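Local coordinates for peptidase M14, carboxypeptidase A (Thermoplasmatales archaeon SCGC AB-540-F20, PDB 4XED), which probably acts as a zinc carboxypeptidase, and here contributes its calcium-binding PKD domain, an immunoglobulin-like beta sandwich that may serve in binding, at residues A[42-45]-A[49-52]; A[77-80]-A[86-89]. All coordinates share one frame; numbering follows the deposited sequence.

From the N terminus the chain first reaches interaction 1, where strand 38-43 turns back through a short loop and pairs with strand 49-56, closing a beta hairpin. That contact is complete before interaction 2 begins; the two follow in series and neither nest nor cross. Interaction 2 closes a second loop, where 86-89, on the way to strand 91-97, folds back on residues 77-80 of strand 72-82. Strands 38-43 and 72-82 are neighbours in one four-stranded sheet, so the two contacts, with centres about 11 Å apart, meet across it: Glu43 forms a salt bridge with Arg77, and the Trp52 ring packs on Lys79 and Glu87. Together they tie the hairpin to the loop that leads into strand 91-97.

Interaction 1. Residues A[42-45]-A[49-52]; sequences IEWG and TEEW
With CG anti to the carbonyl carbon and the chain bent at chi2 (-60°), Glu50 curls its carboxylate back toward the Trp44 indole, whose own CG is likewise anti to its carbonyl carbon. The indole NE1 then gives a nearly straight hydrogen bond (176°) to Glu50 OE2, 2.9 Å away. The oxygen lies in the ring plane and accepts through its anti lone pair, while ring and carboxylate planes stand 73° apart; a glutamate suits the place because it can bend to meet this single N-H. Behind it, Ile42 and Glu50 form an antiparallel hydrogen-bonded pair: Ile42 N reaches Glu50 O at 2.9 Å, and Glu50 N reaches Ile42 O at 2.8 Å. This is the hairpin of strands 38-43 and 49-56, at one margin of a PKD-domain sheet. Ile42, a branched residue at home in a strand, sets CG2 4.0 Å above the centre of the Trp44 ring plane and packs against Phe64 of the other sheet. On the other face of the sheet Glu43 and Thr49 form a non-hydrogen-bonded antiparallel pair; Thr49 OG1 donates to Glu51 OE2 at 2.7 Å, and the Glu43 carboxylate turns to Arg77.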
ATOM      1  N   ILE A  42       1.622   2.668  -4.024  1.00  5.84           N
ATOM      2  CA  ILE A  42       0.267   2.462  -3.526  1.00  4.76           C
ATOM      3  C   ILE A  42      -0.728   3.072  -4.518  1.00  5.46           C
ATOM      4  O   ILE A  42      -0.581   4.229  -4.932  1.00  6.45           O
ATOM      5  CB  ILE A  42       0.100   3.112  -2.151  1.00  5.53           C
ATOM      6  CG1 ILE A  42       1.077   2.475  -1.143  1.00  9.24           C
ATOM      7  CG2 ILE A  42      -1.353   3.068  -1.675  1.00  7.34           C
ATOM      8  CD1 ILE A  42       1.197   3.254   0.134  1.00 11.13           C
ATOM      9  N   GLU A  43      -1.766   2.301  -4.844  1.00  5.81           N
ATOM     10  CA  GLU A  43      -2.956   2.773  -5.559  1.00  5.57           C
ATOM     11  C   GLU A  43      -4.102   2.830  -4.567  1.00  5.92           C
ATOM     12  O   GLU A  43      -4.379   1.847  -3.881  1.00  6.42           O
ATOM     13  CB  GLU A  43      -3.345   1.807  -6.671  1.00  6.43           C
ATOM     14  CG  GLU A  43      -2.358   1.692  -7.781  1.00  7.26           C
ATOM     15  CD  GLU A  43      -2.744   0.635  -8.794  1.00  8.71           C
ATOM     16  OE1 GLU A  43      -3.637  -0.204  -8.511  1.00 10.02           O
ATOM     17  OE2 GLU A  43      -2.158   0.647  -9.892  1.00  9.57           O
ATOM     18  N   TRP A  44      -4.763   3.971  -4.445  1.00  5.48           N
ATOM     19  CA  TRP A  44      -5.915   4.071  -3.560  1.00  6.77           C
ATOM     20  C   TRP A  44      -7.229   3.607  -4.226  1.00  5.96           C
ATOM     21  O   TRP A  44      -8.288   3.574  -3.591  1.00  7.97           O
ATOM     22  CB  TRP A  44      -6.080   5.506  -3.046  1.00  6.72           C
ATOM     23  CG  TRP A  44      -4.951   5.941  -2.148  1.00  6.87           C
ATOM     24  CD1 TRP A  44      -4.003   6.870  -2.413  1.00  7.88           C
ATOM     25  CD2 TRP A  44      -4.668   5.452  -0.833  1.00  7.85           C
ATOM     26  NE1 TRP A  44      -3.135   6.996  -1.357  1.00  8.27           N
ATOM     27  CE2 TRP A  44      -3.522   6.133  -0.369  1.00  7.64           C
ATOM     28  CE3 TRP A  44      -5.270   4.494   0.011  1.00  7.93           C
ATOM     29  CZ2 TRP A  44      -2.994   5.919   0.915  1.00  8.33           C
ATOM     30  CZ3 TRP A  44      -4.737   4.265   1.264  1.00  7.77           C
ATOM     31  CH2 TRP A  44      -3.607   4.970   1.698  1.00  8.25           C
ATOM     32  N   GLY A  45      -7.164   3.261  -5.510  1.00  5.80           N
ATOM     33  CA  GLY A  45      -8.292   2.713  -6.240  1.00  7.14           C
ATOM     34  C   GLY A  45      -9.180   3.744  -6.909  1.00  8.22           C
ATOM     35  O   GLY A  45     -10.131   3.373  -7.611  1.00  9.21           O
ATOM     36  N   THR A  49      -2.386   7.943  -6.185  1.00  8.55           N
ATOM     37  CA  THR A  49      -1.285   7.017  -5.925  1.00  8.54           C
ATOM     38  C   THR A  49      -0.235   7.628  -5.006  1.00  8.90           C
ATOM     39  O   THR A  49      -0.156   8.863  -4.885  1.00 13.20           O
ATOM     40  CB  THR A  49      -0.564   6.633  -7.249  1.00  9.74           C
ATOM     41  OG1 THR A  49      -0.125   7.836  -7.907  1.00 11.13           O
ATOM     42  CG2 THR A  49      -1.477   5.842  -8.176  1.00  8.83           C
ATOM     43  N   GLU A  50       0.573   6.769  -4.397  1.00  8.12           N
ATOM     44  CA  GLU A  50       1.812   7.148  -3.747  1.00  9.16           C
ATOM     45  C   GLU A  50       2.901   6.439  -4.543  1.00  9.33           C
ATOM     46  O   GLU A  50       2.980   5.217  -4.529  1.00  9.94           O
ATOM     47  CB  GLU A  50       1.798   6.718  -2.278  1.00  9.83           C
ATOM     48  CG  GLU A  50       0.548   7.076  -1.462  1.00 10.75           C
ATOM     49  CD  GLU A  50       0.252   8.563  -1.373  1.00 15.26           C
ATOM     50  OE1 GLU A  50       1.196   9.386  -1.428  1.00 15.36           O
ATOM     51  OE2 GLU A  50      -0.949   8.893  -1.222  1.00 15.25           O
ATOM     52  N   GLU A  51       3.708   7.199  -5.279  1.00  9.98           N
ATOM     53  CA  GLU A  51       4.590   6.594  -6.285  1.00 11.13           C
ATOM     54  C   GLU A  51       6.004   6.406  -5.770  1.00 10.53           C
ATOM     55  O   GLU A  51       6.850   7.299  -5.799  1.00 13.57           O
ATOM     56  CB  GLU A  51       4.544   7.371  -7.605  1.00 14.09           C
ATOM     57  CG  GLU A  51       3.099   7.391  -8.081  1.00 19.65           C
ATOM     58  CD  GLU A  51       2.885   7.792  -9.529  1.00 25.55           C
ATOM     59  OE1 GLU A  51       3.864   8.148 -10.227  1.00 26.67           O
ATOM     60  OE2 GLU A  51       1.704   7.752  -9.957  1.00 27.74           O
ATOM     61  N   TRP A  52       6.261   5.197  -5.296  1.00 10.30           N
ATOM     62  CA  TRP A  52       7.579   4.815  -4.807  1.00 10.16           C
ATOM     63  C   TRP A  52       8.026   5.698  -3.634  1.00 10.43           C
ATOM     64  O   TRP A  52       9.075   6.352  -3.648  1.00 12.17           O
ATOM     65  CB  TRP A  52       8.597   4.766  -5.935  1.00 10.88           C
ATOM     66  CG  TRP A  52       8.200   3.825  -7.036  1.00 10.56           C
ATOM     67  CD1 TRP A  52       8.007   4.151  -8.345  1.00 12.21           C
ATOM     68  CD2 TRP A  52       7.906   2.418  -6.926  1.00  9.08           C
ATOM     69  NE1 TRP A  52       7.641   3.054  -9.053  1.00 12.01           N
ATOM     70  CE2 TRP A  52       7.559   1.977  -8.215  1.00  8.95           C
ATOM     71  CE3 TRP A  52       7.925   1.495  -5.876  1.00  8.61           C
ATOM     72  CZ2 TRP A  52       7.243   0.648  -8.491  1.00  8.74           C
ATOM     73  CZ3 TRP A  52       7.574   0.163  -6.160  1.00  9.25           C
ATOM     74  CH2 TRP A  52       7.251  -0.239  -7.459  1.00  9.57           C
TER

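Interaction 2. Residues A[77-80]-A[86-89]; sequences RAKA and YESS. With EDO (1,2-ethanediol), chain C.
The backbones of Ala80 and Ser88 approach to 5.4 Å between their CA atoms, and Ser88 N gives a nearly linear hydrogen bond (174°) to Ala80 O at 2.8 Å, with the donor almost in line with the carbonyl. The return bond comes from a side chain: Ala80 N donates to Ser88 OG at 2.9 Å. Ser88 OG sits between its backbone N and carbonyl carbon (chi1 78°), which turns the hydroxyl toward the strand, and in turn donates a hydrogen bond to Ser89 O at 2.8 Å. Serine suits the site because one small hydroxyl can accept and donate at once, giving the irregular loop a partner for a strand N-H. Ala80 is small enough to pack its methyl against Ile38 and Tyr40 in the same sheet.

Lys79 lies on the opposite face of strand 72-82 from Ala80. Its chain runs extended beyond CG, crossing the similarly extended Glu87, and NZ forms a salt bridge with Glu87 OE1 at 2.9 Å, meeting it on the syn side and 15° out of the carboxylate plane. The ammonium also donates to O1 of a bound ethanediol at 2.8 Å, a molecule likely to be a leftover of crystallisation, and makes a cation-pi contact with Tyr41. Trp52 flanks both charged chains. Were Lys79 cut back to an alanine, the Glu87 carboxylate would probably lose its charge partner and a gap would open beside Trp52.

The loop, which carries on from the strand whose end supplies the calcium ligand Asp82, is thus held by two kinds of force: short, directional bonds to the backbone of Ala80, and a charge pair nearer the surface that is likely to be more tolerant of small movements.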
ATOM      1  N   ARG A  77      -4.188  -1.062  -3.541  1.00  5.53           N
ATOM      2  CA  ARG A  77      -3.132  -2.020  -3.856  1.00  5.92           C
ATOM      3  C   ARG A  77      -1.789  -1.428  -3.484  1.00  5.91           C
ATOM      4  O   ARG A  77      -1.578  -0.204  -3.567  1.00  6.54           O
ATOM      5  CB  ARG A  77      -3.137  -2.400  -5.344  1.00  7.14           C
ATOM      6  CG  ARG A  77      -4.479  -2.898  -5.840  1.00  7.39           C
ATOM      7  CD  ARG A  77      -4.291  -3.723  -7.105  1.00  7.97           C
ATOM      8  NE  ARG A  77      -3.688  -2.961  -8.184  1.00  7.67           N
ATOM      9  CZ  ARG A  77      -3.243  -3.489  -9.314  1.00  6.96           C
ATOM     10  NH1 ARG A  77      -3.347  -4.793  -9.549  1.00  7.92           N
ATOM     11  NH2 ARG A  77      -2.730  -2.706 -10.228  1.00  7.96           N
ATOM     12  N   ALA A  78      -0.866  -2.304  -3.084  1.00  5.55           N
ATOM     13  CA  ALA A  78       0.487  -1.881  -2.789  1.00  4.96           C
ATOM     14  C   ALA A  78       1.482  -2.903  -3.282  1.00  4.81           C
ATOM     15  O   ALA A  78       1.317  -4.096  -3.088  1.00  5.45           O
ATOM     16  CB  ALA A  78       0.670  -1.646  -1.305  1.00  6.90           C
ATOM     17  N   LYS A  79       2.538  -2.408  -3.922  1.00  4.83           N
ATOM     18  CA  LYS A  79       3.713  -3.222  -4.288  1.00  4.72           C
ATOM     19  C   LYS A  79       4.963  -2.523  -3.750  1.00  5.16           C
ATOM     20  O   LYS A  79       4.893  -1.357  -3.336  1.00  6.03           O
ATOM     21  CB  LYS A  79       3.787  -3.479  -5.792  1.00  7.03           C
ATOM     22  CG  LYS A  79       3.986  -2.237  -6.621  1.00  6.35           C
ATOM     23  CD  LYS A  79       4.109  -2.542  -8.118  1.00  8.35           C
ATOM     24  CE  LYS A  79       4.029  -1.236  -8.940  1.00  9.66           C
ATOM     25  NZ  LYS A  79       4.358  -1.492 -10.394  1.00 12.10           N
ATOM     26  N   ALA A  80       6.079  -3.244  -3.722  1.00  5.21           N
ATOM     27  CA  ALA A  80       7.294  -2.678  -3.172  1.00  6.31           C
ATOM     28  C   ALA A  80       8.444  -3.032  -4.118  1.00  6.10           C
ATOM     29  O   ALA A  80       8.424  -4.045  -4.828  1.00  7.86           O
ATOM     30  CB  ALA A  80       7.572  -3.240  -1.801  1.00  6.73           C
ATOM     31  N   TYR A  86      14.039  -4.223  -8.010  1.00  7.80           N
ATOM     32  CA  TYR A  86      13.364  -5.496  -8.220  1.00  7.98           C
ATOM     33  C   TYR A  86      11.997  -5.382  -7.537  1.00  7.08           C
ATOM     34  O   TYR A  86      11.921  -5.136  -6.330  1.00  8.15           O
ATOM     35  CB  TYR A  86      14.210  -6.602  -7.616  1.00  8.26           C
ATOM     36  CG  TYR A  86      14.103  -7.982  -8.237  1.00  9.03           C
ATOM     37  CD1 TYR A  86      13.260  -8.260  -9.293  1.00  9.36           C
ATOM     38  CD2 TYR A  86      14.880  -9.021  -7.745  1.00  9.63           C
ATOM     39  CE1 TYR A  86      13.206  -9.546  -9.853  1.00 10.50           C
ATOM     40  CE2 TYR A  86      14.839 -10.307  -8.292  1.00 11.41           C
ATOM     41  CZ  TYR A  86      13.987 -10.561  -9.335  1.00 10.52           C
ATOM     42  OH  TYR A  86      13.934 -11.828  -9.883  1.00 12.24           O
ATOM     43  N   GLU A  87      10.933  -5.557  -8.321  1.00  6.49           N
ATOM     44  CA  GLU A  87       9.589  -5.273  -7.839  1.00  6.99           C
ATOM     45  C   GLU A  87       8.812  -6.513  -7.419  1.00  6.88           C
ATOM     46  O   GLU A  87       8.837  -7.546  -8.088  1.00  7.86           O
ATOM     47  CB  GLU A  87       8.766  -4.550  -8.918  1.00  9.38           C
ATOM     48  CG  GLU A  87       9.256  -3.157  -9.355  1.00 13.78           C
ATOM     49  CD  GLU A  87       8.275  -2.378 -10.278  1.00 14.91           C
ATOM     50  OE1 GLU A  87       7.034  -2.577 -10.191  1.00 14.75           O
ATOM     51  OE2 GLU A  87       8.752  -1.527 -11.064  1.00 19.16           O
ATOM     52  N   SER A  88       8.046  -6.375  -6.338  1.00  5.81           N
ATOM     53  CA  SER A  88       7.102  -7.389  -5.876  1.00  5.79           C
ATOM     54  C   SER A  88       5.797  -7.382  -6.666  1.00  5.67           C
ATOM     55  O   SER A  88       5.525  -6.497  -7.449  1.00  6.50           O
ATOM     56  CB  SER A  88       6.770  -7.141  -4.408  1.00  6.12           C
ATOM     57  OG  SER A  88       5.832  -6.086  -4.252  1.00  5.54           O
ATOM     58  N   SER A  89       4.981  -8.393  -6.401  1.00  5.32           N
ATOM     59  CA  SER A  89       3.576  -8.406  -6.787  1.00  5.37           C
ATOM     60  C   SER A  89       2.746  -7.494  -5.863  1.00  5.44           C
ATOM     61  O   SER A  89       3.279  -6.939  -4.916  1.00  5.79           O
ATOM     62  CB  SER A  89       3.044  -9.837  -6.808  1.00  6.01           C
ATOM     63  OG  SER A  89       3.521 -10.485  -7.957  1.00  6.25           O
TER
HETATM   64  C1  EDO C 102       3.262   1.565 -12.062  1.00 32.83           C
HETATM   65  O1  EDO C 102       4.485   1.010 -11.604  1.00 29.92           O
HETATM   66  C2  EDO C 102       2.138   0.636 -11.636  1.00 33.00           C
HETATM   67  O2  EDO C 102       1.013   0.827 -12.506  1.00 33.46           O